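Side-chain contacts in arfgap-like finger domain containing protein (Cryptosporidium parvum Iowa II, PDB 2OWA), which probably stimulates GTP hydrolysis by ADP-ribosylation factor GTPases, this chain being its zinc-finger ArfGAP domain: residues D65-G70 with S74-S79; L52-F57 with R126-I131. All coordinates share one frame; numbering follows the deposited sequence.

Interaction 1 of 2, residues D65-G70 with S74-S79; sequences DHRKMG and SFVRSS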
loop_
_atom_site.group_PDB
_atom_site.type_symbol
_atom_site.label_atom_id
_atom_site.label_comp_id
_atom_site.label_asym_id
_atom_site.label_seq_id
_atom_site.Cartn_x
_atom_site.Cartn_y
_atom_site.Cartn_z
ATOM N N ASP A 65 -10.288 -4.073 -8.452
ATOM C CA ASP A 65 -10.842 -4.995 -7.439
ATOM C C ASP A 65 -10.865 -4.408 -6.043
ATOM O O ASP A 65 -11.884 -4.491 -5.353
ATOM C CB ASP A 65 -10.119 -6.345 -7.428
ATOM C CG ASP A 65 -10.180 -7.064 -8.793
ATOM O OD1 ASP A 65 -11.143 -6.858 -9.574
ATOM O OD2 ASP A 65 -9.219 -7.797 -9.102
ATOM N N HIS A 66 -9.738 -3.840 -5.610
ATOM C CA HIS A 66 -9.665 -3.168 -4.310
ATOM C C HIS A 66 -10.651 -2.006 -4.176
ATOM O O HIS A 66 -11.192 -1.791 -3.112
ATOM C CB HIS A 66 -8.261 -2.637 -4.044
ATOM C CG HIS A 66 -7.293 -3.690 -3.622
ATOM N ND1 HIS A 66 -6.724 -3.714 -2.369
ATOM C CD2 HIS A 66 -6.802 -4.766 -4.281
ATOM C CE1 HIS A 66 -5.909 -4.746 -2.272
ATOM N NE2 HIS A 66 -5.945 -5.404 -3.422
ATOM N N ARG A 67 -10.852 -1.258 -5.254
ATOM C CA ARG A 67 -11.750 -0.099 -5.240
ATOM C C ARG A 67 -13.226 -0.493 -5.018
ATOM O O ARG A 67 -14.022 0.321 -4.539
ATOM C CB ARG A 67 -11.581 0.753 -6.525
ATOM C CG ARG A 67 -10.316 1.645 -6.544
ATOM C CD ARG A 67 -10.280 2.647 -7.734
ATOM N NE ARG A 67 -10.229 1.988 -9.048
ATOM C CZ ARG A 67 -9.115 1.694 -9.742
ATOM N NH1 ARG A 67 -7.908 1.979 -9.276
ATOM N NH2 ARG A 67 -9.201 1.094 -10.924
ATOM N N LYS A 68 -13.576 -1.729 -5.369
ATOM C CA LYS A 68 -14.914 -2.276 -5.101
ATOM C C LYS A 68 -15.135 -2.754 -3.669
ATOM O O LYS A 68 -16.242 -3.105 -3.304
ATOM C CB LYS A 68 -15.210 -3.457 -6.018
ATOM C CG LYS A 68 -15.096 -3.204 -7.503
ATOM C CD LYS A 68 -15.266 -4.558 -8.223
ATOM C CE LYS A 68 -14.578 -4.572 -9.581
ATOM N NZ LYS A 68 -14.989 -3.396 -10.405
ATOM N N MET A 69 -14.086 -2.810 -2.862
ATOM C CA MET A 69 -14.210 -3.359 -1.516
ATOM C C MET A 69 -14.632 -2.330 -0.467
ATOM O O MET A 69 -15.273 -2.690 0.523
ATOM C CB MET A 69 -12.896 -3.992 -1.089
ATOM C CG MET A 69 -12.483 -5.148 -1.971
ATOM S SD MET A 69 -10.934 -5.924 -1.480
ATOM C CE MET A 69 -9.837 -4.580 -1.268
ATOM N N GLY A 70 -14.248 -1.072 -0.631
ATOM C CA GLY A 70 -14.667 -0.059 0.351
ATOM C C GLY A 70 -13.544 0.280 1.309
ATOM O O GLY A 70 -12.793 -0.613 1.742
ATOM N N SER A 74 -9.887 -1.632 2.042
ATOM C CA SER A 74 -8.689 -1.232 1.324
ATOM C C SER A 74 -8.887 0.128 0.691
ATOM O O SER A 74 -9.834 0.320 -0.045
ATOM C CB SER A 74 -8.299 -2.310 0.303
ATOM O OG SER A 74 -7.213 -1.913 -0.484
ATOM N N PHE A 75 -7.996 1.067 1.014
ATOM C CA PHE A 75 -8.110 2.496 0.686
ATOM C C PHE A 75 -7.101 2.748 -0.409
ATOM O O PHE A 75 -5.902 2.765 -0.159
ATOM C CB PHE A 75 -7.793 3.334 1.948
ATOM C CG PHE A 75 -7.809 4.844 1.749
ATOM C CD1 PHE A 75 -8.867 5.613 2.202
ATOM C CD2 PHE A 75 -6.714 5.508 1.180
ATOM C CE1 PHE A 75 -8.875 7.005 2.066
ATOM C CE2 PHE A 75 -6.703 6.909 1.010
ATOM C CZ PHE A 75 -7.795 7.659 1.478
ATOM N N VAL A 76 -7.599 2.959 -1.622
ATOM C CA VAL A 76 -6.791 2.821 -2.839
ATOM C C VAL A 76 -6.471 4.194 -3.418
ATOM O O VAL A 76 -7.341 5.059 -3.464
ATOM C CB VAL A 76 -7.536 1.933 -3.894
ATOM C CG1 VAL A 76 -6.883 1.993 -5.277
ATOM C CG2 VAL A 76 -7.666 0.523 -3.383
ATOM N N ARG A 77 -5.214 4.368 -3.823
ATOM C CA ARG A 77 -4.723 5.567 -4.513
ATOM C C ARG A 77 -3.802 5.180 -5.650
ATOM O O ARG A 77 -3.221 4.108 -5.650
ATOM C CB ARG A 77 -3.921 6.490 -3.549
ATOM C CG ARG A 77 -4.746 7.120 -2.418
ATOM C CD ARG A 77 -5.747 8.054 -3.069
ATOM N NE ARG A 77 -6.562 8.859 -2.161
ATOM C CZ ARG A 77 -7.838 8.598 -1.852
ATOM N NH1 ARG A 77 -8.457 7.489 -2.297
ATOM N NH2 ARG A 77 -8.487 9.440 -1.052
ATOM N N SER A 78 -3.657 6.091 -6.605
ATOM C CA SER A 78 -2.659 5.974 -7.632
ATOM C C SER A 78 -1.413 6.743 -7.176
ATOM O O SER A 78 -1.502 7.948 -6.901
ATOM C CB SER A 78 -3.212 6.591 -8.917
ATOM O OG SER A 78 -2.162 6.690 -9.841
ATOM N N SER A 79 -0.257 6.077 -7.088
ATOM C CA SER A 79 0.956 6.792 -6.657
ATOM C C SER A 79 1.439 7.867 -7.651
ATOM O O SER A 79 2.123 8.813 -7.278
ATOM C CB SER A 79 2.083 5.822 -6.244
ATOM O OG SER A 79 2.707 5.213 -7.358
HETATM O O HOH W 1 -11.804 0.189 -1.666
#
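His66, in helix 60-67, meets Val76 with its CB and Ser74 with the ND1 side of its ring. Its CB lies against Val76 CG2 at 3.3 Å, a tight apolar touch where the strand enters the sheet. With CG anti to the carbonyl carbon (chi1 -77°), the ring is carried to Ser74, and ND1 meets Ser74 OG at 2.7 Å. This hydrogen bond is nearly straight (178°) and lies in the ring plane. CE1 passes the same hydroxyl more loosely, while NE2, at the far side of the ring, bonds Asp41 OD2. Both ring nitrogens thus have partners in this buried place, which fixes the ring's rotation, and Ser51 OG gives the serine hydroxyl a second bond. Beside the histidine, Arg67 lays CG on Val76 CG1 (3.7 Å), the two side chains crossing at about a right angle; its charged end makes a cation-pi contact with Trp49. Gly70 takes a positive phi of 102°, which glycine tolerates easily, and its O accepts Ser74 N at 3.1 Å. A water joins His66 O, Gly70 N and Ser74 O, serving backbone groups as the helix gives way to loop. This is the helix-to-strand turn of an ArfGAP-type Cys4 zinc finger: His66 lies beside the zinc ligand Cys62 and joins the finger to the three-stranded sheet.

Interaction 2 of 2, residues L52-F57 with R126-I131; sequences LSFAVF and RQYKQI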
loop_
_atom_site.group_PDB
_atom_site.type_symbol
_atom_site.label_atom_id
_atom_site.label_comp_id
_atom_site.label_asym_id
_atom_site.label_seq_id
_atom_site.Cartn_x
_atom_site.Cartn_y
_atom_site.Cartn_z
ATOM N N LEU A 52 -3.334 2.156 0.755
ATOM C CA LEU A 52 -2.696 2.800 1.888
ATOM C C LEU A 52 -2.799 1.937 3.134
ATOM O O LEU A 52 -1.858 1.876 3.890
ATOM C CB LEU A 52 -3.270 4.184 2.184
ATOM C CG LEU A 52 -2.553 5.290 1.401
ATOM C CD1 LEU A 52 -3.423 6.549 1.384
ATOM C CD2 LEU A 52 -1.095 5.563 1.937
ATOM N N SER A 53 -3.924 1.232 3.294
ATOM C CA SER A 53 -4.223 0.394 4.486
ATOM C C SER A 53 -3.092 -0.553 4.864
ATOM O O SER A 53 -2.691 -0.631 6.016
ATOM C CB SER A 53 -5.503 -0.443 4.240
ATOM O OG SER A 53 -6.534 0.361 3.661
ATOM N N PHE A 54 -2.590 -1.277 3.869
ATOM C CA PHE A 54 -1.516 -2.255 4.071
ATOM C C PHE A 54 -0.173 -1.729 3.594
ATOM O O PHE A 54 0.824 -2.428 3.651
ATOM C CB PHE A 54 -1.918 -3.558 3.369
ATOM C CG PHE A 54 -3.325 -3.953 3.676
ATOM C CD1 PHE A 54 -3.674 -4.393 4.966
ATOM C CD2 PHE A 54 -4.316 -3.853 2.703
ATOM C CE1 PHE A 54 -4.997 -4.737 5.272
ATOM C CE2 PHE A 54 -5.619 -4.193 2.995
ATOM C CZ PHE A 54 -5.962 -4.639 4.261
ATOM N N ALA A 55 -0.158 -0.472 3.135
ATOM C CA ALA A 55 1.014 0.101 2.468
ATOM C C ALA A 55 1.604 -0.865 1.445
ATOM O O ALA A 55 2.794 -1.148 1.456
ATOM C CB ALA A 55 2.077 0.526 3.498
ATOM N N VAL A 56 0.766 -1.392 0.554
ATOM C CA VAL A 56 1.260 -2.237 -0.525
ATOM C C VAL A 56 1.042 -1.539 -1.881
ATOM O O VAL A 56 0.095 -0.776 -2.043
ATOM C CB VAL A 56 0.631 -3.645 -0.521
ATOM C CG1 VAL A 56 1.088 -4.453 0.771
ATOM C CG2 VAL A 56 -0.882 -3.542 -0.591
ATOM N N PHE A 57 1.924 -1.824 -2.833
ATOM C CA PHE A 57 1.743 -1.414 -4.244
ATOM C C PHE A 57 1.115 -2.524 -5.079
ATOM O O PHE A 57 1.521 -3.687 -4.972
ATOM C CB PHE A 57 3.068 -1.027 -4.885
ATOM C CG PHE A 57 3.670 0.179 -4.292
ATOM C CD1 PHE A 57 3.369 1.431 -4.798
ATOM C CD2 PHE A 57 4.542 0.068 -3.194
ATOM C CE1 PHE A 57 3.938 2.594 -4.213
ATOM C CE2 PHE A 57 5.107 1.191 -2.617
ATOM C CZ PHE A 57 4.826 2.458 -3.137
ATOM N N ARG A 126 -6.498 -6.538 9.452
ATOM C CA ARG A 126 -6.795 -5.461 10.415
ATOM C C ARG A 126 -5.621 -5.263 11.377
ATOM O O ARG A 126 -5.185 -4.149 11.558
ATOM C CB ARG A 126 -8.079 -5.755 11.173
ATOM C CG ARG A 126 -8.471 -4.687 12.191
ATOM N N GLN A 127 -5.108 -6.362 11.930
ATOM C CA GLN A 127 -3.965 -6.393 12.805
ATOM C C GLN A 127 -2.676 -5.797 12.200
ATOM O O GLN A 127 -1.954 -5.027 12.861
ATOM C CB GLN A 127 -3.708 -7.823 13.217
ATOM C CG GLN A 127 -3.893 -8.049 14.700
ATOM C CD GLN A 127 -4.429 -9.418 15.012
ATOM O OE1 GLN A 127 -3.957 -10.420 14.477
ATOM N NE2 GLN A 127 -5.425 -9.476 15.883
ATOM N N TYR A 128 -2.404 -6.136 10.944
ATOM C CA TYR A 128 -1.249 -5.532 10.232
ATOM C C TYR A 128 -1.436 -4.024 9.996
ATOM O O TYR A 128 -0.484 -3.262 10.134
ATOM C CB TYR A 128 -0.945 -6.286 8.934
ATOM C CG TYR A 128 0.268 -5.782 8.208
ATOM C CD1 TYR A 128 1.564 -6.042 8.702
ATOM C CD2 TYR A 128 0.126 -5.000 7.071
ATOM C CE1 TYR A 128 2.686 -5.556 8.040
ATOM C CE2 TYR A 128 1.242 -4.501 6.402
ATOM C CZ TYR A 128 2.502 -4.789 6.884
ATOM O OH TYR A 128 3.580 -4.290 6.230
ATOM N N LYS A 129 -2.647 -3.610 9.621
ATOM C CA LYS A 129 -2.999 -2.198 9.440
ATOM C C LYS A 129 -2.702 -1.393 10.743
ATOM O O LYS A 129 -2.141 -0.298 10.690
ATOM C CB LYS A 129 -4.483 -2.100 9.059
ATOM C CG LYS A 129 -4.956 -0.867 8.281
ATOM C CD LYS A 129 -5.882 0.047 9.098
ATOM C CE LYS A 129 -6.714 0.993 8.182
ATOM N NZ LYS A 129 -8.020 0.403 7.616
ATOM N N GLN A 130 -3.047 -1.981 11.893
ATOM C CA GLN A 130 -2.744 -1.424 13.213
ATOM C C GLN A 130 -1.277 -1.399 13.578
ATOM O O GLN A 130 -0.876 -0.515 14.297
ATOM C CB GLN A 130 -3.513 -2.165 14.323
ATOM C CG GLN A 130 -4.969 -1.748 14.410
ATOM C CD GLN A 130 -5.693 -2.355 15.621
ATOM O OE1 GLN A 130 -6.880 -2.626 15.559
ATOM N NE2 GLN A 130 -4.963 -2.582 16.714
ATOM N N ILE A 131 -0.494 -2.379 13.130
ATOM C CA ILE A 131 0.976 -2.376 13.315
ATOM C C ILE A 131 1.572 -1.156 12.610
ATOM O O ILE A 131 2.448 -0.451 13.148
ATOM C CB ILE A 131 1.653 -3.695 12.782
ATOM C CG1 ILE A 131 1.226 -4.917 13.627
ATOM C CG2 ILE A 131 3.187 -3.579 12.739
ATOM C CD1 ILE A 131 1.505 -6.259 12.941
HETATM O O HOH W 2 -8.416 1.443 5.313
HETATM O O HOH W 3 3.459 -2.893 4.183
#
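Ser53 and Phe54 meet Lys129 and Tyr128 where the turn between strands 49-51 and 56-58 comes up to helix 123-135, the CA atoms of Phe54 and Lys129 lying 5.6 Å apart. In the turn, Ala55 N bonds Leu52 O, and Ala55 has positive phi and psi; Ala55 and Val56 together face Ser51 in a G1 beta bulge. The helix keeps its regular bonds, such as Gln130 N to Arg126 O.

Carbonyl oxygens of the turn make the closest approaches. Ser53 O lies 3.2 Å from Lys129 CG, so the aliphatic part of the lysine passes along the turn. Bends at chi2 (-112°) and chi4 carry NZ to a water 2.6 Å away, which also bonds Ser53 OG. That hydroxyl has a protein partner too, Phe75 N, while Arg91 binds both Ser53 O and Lys129 O.

Tyr128 has CG anti to the backbone N (chi1 -176°), which sends the ring from the helix toward the turn. Phe54 O sits at the ring's edge, in its plane, 3.5 Å from CE2. A second water lies in that plane as well and hydrogen-bonds both Tyr128 OH (2.5 Å) and Phe54 O. A tyrosine suits this place because its ring packs while its hydroxyl reaches the water. Phe54 brings CD1 to within 4.4 Å of Tyr128 CD2, which lies near the plane of the phenylalanine ring. One face of Phe54 is centred under Ser53 CB, and Tyr119 meets this ring edge-to-face. Tyr103 and Phe104 of helix 97-107 pack on Tyr128, completing an aromatic cluster. The contact thus docks the C-terminal helix of the ArfGAP domain onto the bulged hairpin of its central antiparallel sheet.

The centres of interactions 1 and 2 are 13 Å apart, and the two share the small antiparallel sheet. Their main polar join is through Phe75: Phe75 O lies 2.8 Å from Leu52 N, and Phe75 N is 3.1 Å from Ser53 OG, both probable hydrogen bonds; Arg77 CG also packs on Leu52 CD1. The Ser53 hydroxyl therefore serves both: a water in interaction 2 and the Phe75 N-H beside interaction 1. Residues 65-70 and 52-57 are also linked along the chain, strand 56-58 running into helix 60-67 past the zinc ligands Cys59 and Cys62. The His66 side chain is about 8 Å from the zinc ion, that of Phe54 about 13 Å, so interaction 1 borders the finger while interaction 2 lies deeper, among the helices.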